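Local coordinates for leucine aminopeptidase (Parabacteroides distasonis, PDB 3TC8), which is a zinc-binding member of peptidase family M28, probably acting as an aminopeptidase that removes residues from the N terminus of peptides, at residues G124-D127 against G128-V132; Q180-K184 against N185-P189. All blocks are in the same frame, centred on the assembly; numbering follows the deposited sequence.

Contact 1: G124-D127 against G128-V132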
loop_
_atom_site.group_PDB
_atom_site.type_symbol
_atom_site.label_atom_id
_atom_site.label_comp_id
_atom_site.label_asym_id
_atom_site.label_seq_id
_atom_site.Cartn_x
_atom_site.Cartn_y
_atom_site.Cartn_z
ATOM N N GLY A 124 10.483 -0.898 7.637
ATOM C CA GLY A 124 9.400 -0.605 6.753
ATOM C C GLY A 124 8.064 -0.555 7.457
ATOM O O GLY A 124 7.034 -0.990 6.927
ATOM N N ALA A 125 8.041 0.034 8.653
ATOM C CA ALA A 125 6.803 0.129 9.412
ATOM C C ALA A 125 5.807 1.024 8.663
ATOM O O ALA A 125 4.636 0.637 8.531
ATOM C CB ALA A 125 7.084 0.723 10.789
ATOM N N ASP A 126 6.230 2.223 8.246
ATOM C CA ASP A 126 5.346 3.091 7.498
ATOM C C ASP A 126 5.354 2.712 6.022
ATOM O O ASP A 126 4.295 2.643 5.382
ATOM C CB ASP A 126 5.696 4.546 7.720
ATOM C CG ASP A 126 4.593 5.520 7.392
ATOM O OD1 ASP A 126 3.419 5.107 7.321
ATOM O OD2 ASP A 126 4.930 6.715 7.221
ATOM N N ASP A 127 6.536 2.506 5.436
ATOM C CA ASP A 127 6.704 2.152 4.035
ATOM C C ASP A 127 6.572 0.648 3.891
ATOM O O ASP A 127 7.543 -0.101 3.892
ATOM C CB ASP A 127 8.018 2.671 3.580
ATOM C CG ASP A 127 8.224 2.703 2.101
ATOM O OD1 ASP A 127 7.431 2.136 1.339
ATOM O OD2 ASP A 127 9.275 3.294 1.722
ATOM N N GLY A 128 5.335 0.203 3.794
ATOM C CA GLY A 128 4.911 -1.179 3.715
ATOM C C GLY A 128 3.922 -1.539 4.813
ATOM O O GLY A 128 2.749 -1.855 4.560
ATOM N N GLY A 129 4.351 -1.502 6.052
ATOM C CA GLY A 129 3.490 -1.930 7.122
ATOM C C GLY A 129 2.194 -1.194 7.219
ATOM O O GLY A 129 1.151 -1.799 7.434
ATOM N N SER A 130 2.222 0.124 7.078
ATOM C CA SER A 130 1.028 0.953 7.361
ATOM C C SER A 130 -0.100 0.647 6.392
ATOM O O SER A 130 -1.242 0.467 6.823
ATOM C CB SER A 130 1.362 2.427 7.333
ATOM O OG SER A 130 1.715 2.863 6.020
ATOM N N GLY A 131 0.178 0.601 5.098
ATOM C CA GLY A 131 -0.878 0.371 4.129
ATOM C C GLY A 131 -1.485 -1.008 4.274
ATOM O O GLY A 131 -2.694 -1.174 4.210
ATOM N N VAL A 132 -0.623 -1.989 4.513
ATOM C CA VAL A 132 -1.101 -3.362 4.689
ATOM C C VAL A 132 -1.919 -3.483 5.981
ATOM O O VAL A 132 -2.944 -4.130 6.002
ATOM C CB VAL A 132 0.080 -4.352 4.716
ATOM C CG1 VAL A 132 -0.336 -5.732 5.091
ATOM C CG2 VAL A 132 0.783 -4.342 3.339
#
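The zinc site of this M28 peptidase is built partly on the first turn of helix 125-144, where Gly-124 to Asp-127 meet Gly-128 to Ser-130. Gly-124 is the N-cap. Its O accepts from Gly-129 N at 2.9 Å, a bond spanning five residues, which fits the wide pi-type turn here. Asp-127 is the centre of an inverse gamma turn, closed by a weak bond of 3.1 Å from Gly-128 N to Asp-126 O. Ser-130 OG gives a stronger bond to the same Asp-126 O, 2.7 Å away, on a lone pair in the carbonyl plane. OG sits between its own backbone N and carbonyl carbon (chi1 67°), which points it back at the turn. Val-202 N also bonds to Ser-130 OG. Asp-126 OD1 lies 3.1 Å from Ser-130 OG and accepts from Gly-203 N, while OD2 is hydrogen-bonded to Tyr-279 OH. At Ser-130, an alanine would remove OG, and Asp-126 O would probably lose its short bond while Val-202 N is left without this acceptor. Gly-128 has backbone angles at which a CB would clash with Asp-127 O, and a CB on Gly-129 would clash with Ala-125 O. Asp-127 OD2 binds zinc with Asp-160 and His-281, and OD1 is hydrogen-bonded to His-102 NE2. The buried hydrogen bonds of the turn probably help fix the backbone that carries a zinc ligand.

Contact 2: Q180-K184 against N185-P189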
loop_
_atom_site.group_PDB
_atom_site.type_symbol
_atom_site.label_atom_id
_atom_site.label_comp_id
_atom_site.label_asym_id
_atom_site.label_seq_id
_atom_site.Cartn_x
_atom_site.Cartn_y
_atom_site.Cartn_z
ATOM N N GLN A 180 3.880 -4.801 -11.539
ATOM C CA GLN A 180 4.118 -4.961 -12.957
ATOM C C GLN A 180 3.747 -6.363 -13.422
ATOM O O GLN A 180 3.188 -6.552 -14.504
ATOM C CB GLN A 180 5.563 -4.610 -13.321
ATOM C CG GLN A 180 5.876 -3.088 -13.211
ATOM C CD GLN A 180 7.298 -2.812 -13.583
ATOM O OE1 GLN A 180 7.678 -3.040 -14.746
ATOM N NE2 GLN A 180 8.119 -2.412 -12.645
ATOM N N PHE A 181 4.157 -7.394 -12.662
ATOM C CA PHE A 181 3.871 -8.755 -13.018
ATOM C C PHE A 181 2.363 -8.998 -13.026
ATOM O O PHE A 181 1.828 -9.553 -13.979
ATOM C CB PHE A 181 4.547 -9.715 -12.061
ATOM C CG PHE A 181 4.261 -11.159 -12.429
ATOM C CD1 PHE A 181 5.025 -11.779 -13.382
ATOM C CD2 PHE A 181 3.196 -11.840 -11.866
ATOM C CE1 PHE A 181 4.725 -13.064 -13.789
ATOM C CE2 PHE A 181 2.910 -13.166 -12.275
ATOM C CZ PHE A 181 3.661 -13.738 -13.245
ATOM N N TRP A 182 1.676 -8.593 -11.957
ATOM C CA TRP A 182 0.254 -8.826 -11.823
ATOM C C TRP A 182 -0.543 -8.119 -12.923
ATOM O O TRP A 182 -1.503 -8.655 -13.453
ATOM C CB TRP A 182 -0.194 -8.339 -10.444
ATOM C CG TRP A 182 -1.689 -8.399 -10.253
ATOM C CD1 TRP A 182 -2.451 -9.464 -9.850
ATOM C CD2 TRP A 182 -2.600 -7.318 -10.517
ATOM N NE1 TRP A 182 -3.766 -9.091 -9.846
ATOM C CE2 TRP A 182 -3.898 -7.784 -10.251
ATOM C CE3 TRP A 182 -2.437 -5.996 -10.888
ATOM C CZ2 TRP A 182 -5.016 -6.957 -10.362
ATOM C CZ3 TRP A 182 -3.558 -5.172 -11.023
ATOM C CH2 TRP A 182 -4.820 -5.658 -10.760
ATOM N N ALA A 183 -0.142 -6.897 -13.240
ATOM C CA ALA A 183 -0.927 -6.111 -14.182
ATOM C C ALA A 183 -0.932 -6.782 -15.561
ATOM O O ALA A 183 -1.895 -6.659 -16.312
ATOM C CB ALA A 183 -0.445 -4.686 -14.250
ATOM N N LYS A 184 0.166 -7.459 -15.892
ATOM C CA LYS A 184 0.275 -8.197 -17.122
ATOM C C LYS A 184 -0.326 -9.593 -17.012
ATOM O O LYS A 184 -0.770 -10.121 -18.003
ATOM C CB LYS A 184 1.774 -8.299 -17.492
ATOM C CG LYS A 184 2.096 -9.072 -18.726
ATOM C CD LYS A 184 3.609 -9.096 -19.026
ATOM C CE LYS A 184 3.952 -9.984 -20.195
ATOM N NZ LYS A 184 3.114 -9.722 -21.352
ATOM N N ASN A 185 -0.338 -10.176 -15.823
ATOM C CA ASN A 185 -0.761 -11.536 -15.520
ATOM C C ASN A 185 -1.719 -11.496 -14.334
ATOM O O ASN A 185 -1.364 -11.926 -13.254
ATOM C CB ASN A 185 0.457 -12.391 -15.104
ATOM C CG ASN A 185 1.492 -12.488 -16.183
ATOM O OD1 ASN A 185 1.329 -13.225 -17.159
ATOM N ND2 ASN A 185 2.574 -11.738 -16.048
ATOM N N PRO A 186 -2.949 -10.991 -14.522
ATOM C CA PRO A 186 -3.781 -10.836 -13.340
ATOM C C PRO A 186 -4.244 -12.152 -12.793
ATOM O O PRO A 186 -4.218 -13.166 -13.476
ATOM C CB PRO A 186 -4.928 -9.963 -13.846
ATOM C CG PRO A 186 -4.954 -10.209 -15.316
ATOM C CD PRO A 186 -3.508 -10.339 -15.703
ATOM N N HIS A 187 -4.702 -12.143 -11.566
ATOM C CA HIS A 187 -5.090 -13.381 -10.890
ATOM C C HIS A 187 -6.351 -14.022 -11.425
ATOM O O HIS A 187 -6.599 -15.190 -11.158
ATOM C CB HIS A 187 -5.249 -13.097 -9.384
ATOM C CG HIS A 187 -6.328 -12.131 -9.081
ATOM N ND1 HIS A 187 -6.215 -10.780 -9.341
ATOM C CD2 HIS A 187 -7.561 -12.330 -8.557
ATOM C CE1 HIS A 187 -7.351 -10.208 -8.999
ATOM N NE2 HIS A 187 -8.210 -11.137 -8.585
ATOM N N VAL A 188 -7.184 -13.234 -12.090
ATOM C CA VAL A 188 -8.303 -13.744 -12.872
ATOM C C VAL A 188 -8.189 -13.053 -14.260
ATOM O O VAL A 188 -7.729 -11.909 -14.382
ATOM C CB VAL A 188 -9.670 -13.519 -12.240
ATOM C CG1 VAL A 188 -9.806 -14.261 -10.891
ATOM C CG2 VAL A 188 -9.874 -12.107 -12.060
ATOM N N PRO A 189 -8.607 -13.775 -15.309
ATOM C CA PRO A 189 -8.427 -13.232 -16.652
ATOM C C PRO A 189 -9.127 -11.902 -16.881
ATOM O O PRO A 189 -10.264 -11.723 -16.424
ATOM C CB PRO A 189 -9.079 -14.317 -17.540
ATOM C CG PRO A 189 -9.022 -15.556 -16.770
ATOM C CD PRO A 189 -9.096 -15.159 -15.318
#
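The backbone of helix 177-184 ends at Lys-184, and Asn-185 leaves helical geometry, its N bonded to Phe-181 O at 2.9 Å and weakly to Trp-182 O. This is the C-terminal end of the helix, and the side chain of Asn-185 folds back over it. Asn-185 ND2 gives a second bond to Phe-181 O, 3.1 Å long and tilted out of the carbonyl plane, so two N-H groups of one residue grip one oxygen. The same amide nitrogen lies over a face of the Phe-181 ring, 3.4 Å from CE1 and offset toward the rim. Ring and amide planes are 27° apart. Asn-185 CB makes a CH-pi contact with the same ring, 4.2 Å from its centroid. Phe-181 CG is anti to the backbone N (chi1 -180°), which places CG beside its carbonyl carbon, where the ring lies under the Asn-185 amide. After Asn-185 the chain runs on through Pro-186. Having no N-H, Pro-186 cannot bond to Trp-182 O, although its N is close. Its CA rests over the five-membered ring of Trp-182, 4.1 Å from the centroid, as a further CH-pi contact. Trp-182 also meets Phe-156 of the central sheet edge-to-face and touches Val-254 of helix 250-258, while Tyr-66 meets the His-187 ring edge-to-face. Indole and imidazole lie side by side, planes 17° apart, rim to rim. Trp-182 NE1 donates to His-187 ND1 at 3.0 Å, nearly straight and in the plane of both rings.

How the contacts relate
Contact 1 comes first along the chain, at the start of helix 125-144, which follows strand 96-102 and a long loop. The chain then passes through strand 150-156 and reaches helix 177-184, whose end forms contact 2 before the loop to strand 195-200. Each contact joins consecutive residues, so each closes a local turn. They lie in series, neither nesting nor crossing. Contact 1 is buried beside the zinc ion and ties the helix start to the loops around Val-202 and Asp-285. Contact 2 ties a helix end to strands 64-73 and 79-89 and helix 250-258. Their centres are about 23 Å apart, and they do not touch.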